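Local structure of 3-hydroxyisobutyryl-CoA hydrolase (Mycobacterium thermoresistibile, 4HDT) at residues L45-D51 / H100-K106. The protein probably hydrolyses 3-hydroxyisobutyryl-CoA to free 3-hydroxyisobutyrate and coenzyme A, as a member of the crotonase-like family. Numbering follows the deposited sequence.
With ZN (zinc ion), chain B.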
ATOM      1  N   LEU A  45     -15.607   3.258  11.655  1.00 14.80           N
ATOM      2  CA  LEU A  45     -15.858   4.283  10.648  1.00 15.16           C
ATOM      3  C   LEU A  45     -17.343   4.381  10.316  1.00 15.47           C
ATOM      4  O   LEU A  45     -17.895   5.487  10.150  1.00 16.02           O
ATOM      5  CB  LEU A  45     -15.091   3.996   9.361  1.00 15.16           C
ATOM      6  CG  LEU A  45     -13.595   4.175   9.472  1.00 15.71           C
ATOM      7  CD1 LEU A  45     -13.051   3.922   8.087  1.00 15.87           C
ATOM      8  CD2 LEU A  45     -13.232   5.582   9.914  1.00 15.99           C
ATOM      9  N   ALA A  46     -18.007   3.233  10.193  1.00 15.43           N
ATOM     10  CA  ALA A  46     -19.449   3.268   9.931  1.00 16.17           C
ATOM     11  C   ALA A  46     -20.242   3.907  11.076  1.00 16.92           C
ATOM     12  O   ALA A  46     -21.193   4.708  10.844  1.00 17.72           O
ATOM     13  CB  ALA A  46     -19.961   1.854   9.663  1.00 16.33           C
ATOM     14  N   ALA A  47     -19.923   3.524  12.307  1.00 16.88           N
ATOM     15  CA  ALA A  47     -20.628   4.051  13.466  1.00 17.73           C
ATOM     16  C   ALA A  47     -20.424   5.543  13.671  1.00 17.96           C
ATOM     17  O   ALA A  47     -21.350   6.251  14.059  1.00 19.21           O
ATOM     18  CB  ALA A  47     -20.221   3.308  14.718  1.00 17.89           C
ATOM     19  N   TRP A  48     -19.223   6.033  13.372  1.00 17.31           N
ATOM     20  CA  TRP A  48     -18.900   7.427  13.598  1.00 17.61           C
ATOM     21  C   TRP A  48     -19.364   8.350  12.473  1.00 17.98           C
ATOM     22  O   TRP A  48     -19.421   9.578  12.651  1.00 18.02           O
ATOM     23  CB  TRP A  48     -17.399   7.596  13.739  1.00 17.27           C
ATOM     24  CG  TRP A  48     -16.824   7.019  14.986  1.00 17.48           C
ATOM     25  CD1 TRP A  48     -17.474   6.823  16.192  1.00 17.89           C
ATOM     26  CD2 TRP A  48     -15.472   6.606  15.197  1.00 16.82           C
ATOM     27  NE1 TRP A  48     -16.598   6.294  17.116  1.00 18.08           N
ATOM     28  CE2 TRP A  48     -15.366   6.178  16.539  1.00 17.41           C
ATOM     29  CE3 TRP A  48     -14.342   6.571  14.389  1.00 16.47           C
ATOM     30  CZ2 TRP A  48     -14.155   5.708  17.075  1.00 17.37           C
ATOM     31  CZ3 TRP A  48     -13.172   6.113  14.914  1.00 16.22           C
ATOM     32  CH2 TRP A  48     -13.083   5.695  16.248  1.00 16.87           C
ATOM     33  N   GLU A  49     -19.657   7.771  11.322  1.00 18.00           N
ATOM     34  CA  GLU A  49     -19.900   8.587  10.112  1.00 18.55           C
ATOM     35  C   GLU A  49     -21.008   9.634  10.300  1.00 20.45           C
ATOM     36  O   GLU A  49     -20.851  10.807   9.870  1.00 20.73           O
ATOM     37  CB  GLU A  49     -20.236   7.685   8.943  1.00 18.37           C
ATOM     38  CG  GLU A  49     -20.248   8.387   7.577  1.00 18.05           C
ATOM     39  CD  GLU A  49     -20.153   7.417   6.418  1.00 17.99           C
ATOM     40  OE1 GLU A  49     -20.243   6.192   6.646  1.00 17.97           O
ATOM     41  OE2 GLU A  49     -19.988   7.855   5.244  1.00 17.46           O
ATOM     42  N   ASN A  50     -22.107   9.212  10.910  1.00 22.20           N
ATOM     43  CA  ASN A  50     -23.267  10.106  11.151  1.00 24.51           C
ATOM     44  C   ASN A  50     -23.466  10.516  12.616  1.00 24.95           C
ATOM     45  O   ASN A  50     -24.561  10.969  13.017  1.00 25.32           O
ATOM     46  CB  ASN A  50     -24.534   9.453  10.595  1.00 26.66           C
ATOM     47  CG  ASN A  50     -24.416   9.137   9.115  1.00 27.58           C
ATOM     48  OD1 ASN A  50     -24.374   7.975   8.720  1.00 30.65           O
ATOM     49  ND2 ASN A  50     -24.320  10.153   8.305  1.00 28.03           N
ATOM     50  N   ASP A  51     -22.404  10.364  13.407  1.00 24.47           N
ATOM     51  CA  ASP A  51     -22.390  10.760  14.790  1.00 24.72           C
ATOM     52  C   ASP A  51     -21.776  12.149  14.927  1.00 25.02           C
ATOM     53  O   ASP A  51     -20.561  12.336  14.756  1.00 22.76           O
ATOM     54  CB  ASP A  51     -21.599   9.730  15.603  1.00 25.18           C
ATOM     55  CG  ASP A  51     -21.598  10.024  17.102  1.00 26.19           C
ATOM     56  OD1 ASP A  51     -21.991  11.129  17.516  1.00 27.62           O
ATOM     57  OD2 ASP A  51     -21.187   9.133  17.856  1.00 26.66           O
ATOM     58  N   HIS A 100     -13.886   2.900   1.568  1.00  9.31           N
ATOM     59  CA  HIS A 100     -14.576   3.769   2.497  1.00  9.87           C
ATOM     60  C   HIS A 100     -13.733   4.894   3.063  1.00  9.74           C
ATOM     61  O   HIS A 100     -14.163   6.021   3.117  1.00 10.27           O
ATOM     62  CB  HIS A 100     -15.209   3.012   3.644  1.00 10.25           C
ATOM     63  CG  HIS A 100     -16.374   3.763   4.222  1.00 10.95           C
ATOM     64  ND1 HIS A 100     -16.938   3.444   5.437  1.00 11.57           N
ATOM     65  CD2 HIS A 100     -17.086   4.814   3.740  1.00 11.42           C
ATOM     66  CE1 HIS A 100     -17.957   4.258   5.667  1.00 12.15           C
ATOM     67  NE2 HIS A 100     -18.067   5.092   4.648  1.00 11.98           N
ATOM     68  N   ILE A 101     -12.500   4.610   3.405  1.00  9.56           N
ATOM     69  CA  ILE A 101     -11.561   5.678   3.810  1.00  9.35           C
ATOM     70  C   ILE A 101     -11.407   6.690   2.698  1.00  9.47           C
ATOM     71  O   ILE A 101     -11.439   7.910   2.945  1.00  9.39           O
ATOM     72  CB  ILE A 101     -10.186   5.081   4.194  1.00  8.94           C
ATOM     73  CG1 ILE A 101     -10.320   4.117   5.403  1.00  9.08           C
ATOM     74  CG2 ILE A 101      -9.200   6.201   4.513  1.00  8.83           C
ATOM     75  CD1 ILE A 101      -9.145   3.135   5.523  1.00  8.76           C
ATOM     76  N   GLY A 102     -11.259   6.198   1.474  1.00  9.56           N
ATOM     77  CA  GLY A 102     -11.164   7.058   0.299  1.00  9.82           C
ATOM     78  C   GLY A 102     -12.331   8.018   0.081  1.00 10.51           C
ATOM     79  O   GLY A 102     -12.092   9.183  -0.363  1.00 11.28           O
ATOM     80  N   ARG A 103     -13.573   7.563   0.325  1.00 10.75           N
ATOM     81  CA  ARG A 103     -14.797   8.368   0.237  1.00 11.60           C
ATOM     82  C   ARG A 103     -15.138   9.169   1.469  1.00 11.73           C
ATOM     83  O   ARG A 103     -16.097   9.940   1.468  1.00 12.22           O
ATOM     84  CB  ARG A 103     -16.007   7.400   0.102  1.00 12.32           C
ATOM     85  CG  ARG A 103     -16.037   6.710  -1.205  1.00 12.60           C
ATOM     86  CD  ARG A 103     -17.390   6.037  -1.421  1.00 13.14           C
ATOM     87  NE  ARG A 103     -17.904   5.225  -0.313  1.00 13.28           N
ATOM     88  CZ  ARG A 103     -17.596   3.933  -0.091  1.00 13.43           C
ATOM     89  NH1 ARG A 103     -16.779   3.255  -0.885  1.00 13.28           N
ATOM     90  NH2 ARG A 103     -18.124   3.310   0.925  1.00 13.64           N
ATOM     91  N   TYR A 104     -14.486   8.856   2.584  1.00 11.43           N
ATOM     92  CA  TYR A 104     -15.035   9.246   3.891  1.00 11.96           C
ATOM     93  C   TYR A 104     -15.349  10.767   3.972  1.00 12.44           C
ATOM     94  O   TYR A 104     -14.529  11.606   3.589  1.00 12.16           O
ATOM     95  CB  TYR A 104     -14.096   8.872   5.016  1.00 11.72           C
ATOM     96  CG  TYR A 104     -14.776   8.584   6.369  1.00 12.15           C
ATOM     97  CD1 TYR A 104     -15.721   7.574   6.501  1.00 12.41           C
ATOM     98  CD2 TYR A 104     -14.503   9.368   7.486  1.00 12.30           C
ATOM     99  CE1 TYR A 104     -16.350   7.324   7.697  1.00 12.87           C
ATOM    100  CE2 TYR A 104     -15.096   9.122   8.701  1.00 12.96           C
ATOM    101  CZ  TYR A 104     -16.025   8.087   8.815  1.00 13.09           C
ATOM    102  OH  TYR A 104     -16.651   7.836  10.019  1.00 14.44           O
ATOM    103  N   PRO A 105     -16.542  11.112   4.439  1.00 13.32           N
ATOM    104  CA  PRO A 105     -16.933  12.523   4.408  1.00 14.22           C
ATOM    105  C   PRO A 105     -16.227  13.406   5.442  1.00 15.04           C
ATOM    106  O   PRO A 105     -15.989  14.614   5.159  1.00 17.10           O
ATOM    107  CB  PRO A 105     -18.459  12.462   4.591  1.00 14.76           C
ATOM    108  CG  PRO A 105     -18.698  11.207   5.353  1.00 14.55           C
ATOM    109  CD  PRO A 105     -17.657  10.245   4.851  1.00 13.76           C
ATOM    110  N   LYS A 106     -15.772  12.832   6.567  1.00 14.40           N
ATOM    111  CA  LYS A 106     -15.129  13.591   7.642  1.00 14.46           C
ATOM    112  C   LYS A 106     -13.587  13.537   7.488  1.00 13.80           C
ATOM    113  O   LYS A 106     -13.071  12.622   6.895  1.00 13.84           O
ATOM    114  CB  LYS A 106     -15.557  13.012   8.994  1.00 14.89           C
ATOM    115  CG  LYS A 106     -17.049  13.217   9.248  1.00 15.59           C
ATOM    116  CD  LYS A 106     -17.503  12.514  10.527  1.00 16.20           C
ATOM    117  CE  LYS A 106     -18.918  12.934  10.862  1.00 17.22           C
ATOM    118  NZ  LYS A 106     -19.509  12.321  12.098  1.00 17.79           N
TER
HETATM  119 ZN    ZN B 400     -19.630   6.359   4.085  1.00 15.35          ZN
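The phenol ring of Y104 has one methyl of L45, CD2, over one face: CD2 of L45 sits 4.2 Å from the centroid of the Y104 ring in a CH-pi contact, 22° off the normal. At the ring's edge, in plane, lie H100 NE2 and the carbonyl oxygen of L45, and with the latter the phenol makes its hydrogen bond, Y104 OH donating to L45 O over 2.7 Å. It arrives in the carbonyl plane on a lone pair, at a C=O...donor angle of 126°, so one residue of helix 35-49 holds the tyrosine both by its face and by its hydroxyl. The imidazole of H100 has Y104 CD1 against one face, offset toward the rim, and E49 OE1 in plane at its edge, 3.2 Å from H100 CE1. Between these last two side chains sits a zinc ion, bound by H100 NE2 at 2.1 Å and asymmetrically by E49, through a short bond from OE2 at 1.9 Å and a much longer one from OE1 at 2.6 Å. With CG anti to the backbone N (chi1 -169°) and the chain extended beyond it, E49 comes in from the opposite direction to the histidine, its carboxylate turned well out of the imidazole plane; P105 CD packs 3.4 Å from E49 OE2. E351 is the third residue of the site, and its other carboxylate oxygen pairs with R103. Farther along, the extended K106 chain carries its ammonium to the end of helix 35-49, where NZ donates to W48 O at 2.8 Å and more weakly to E49 O; V54 O takes a further bond. W48 O also accepts from D51 N. L45, W48 and Y104 all touch V57 of strand 56-61. Two helix C-termini are thus joined on one side of the crotonase-fold sheet, bridged by a zinc site made of E49, H100 and E351.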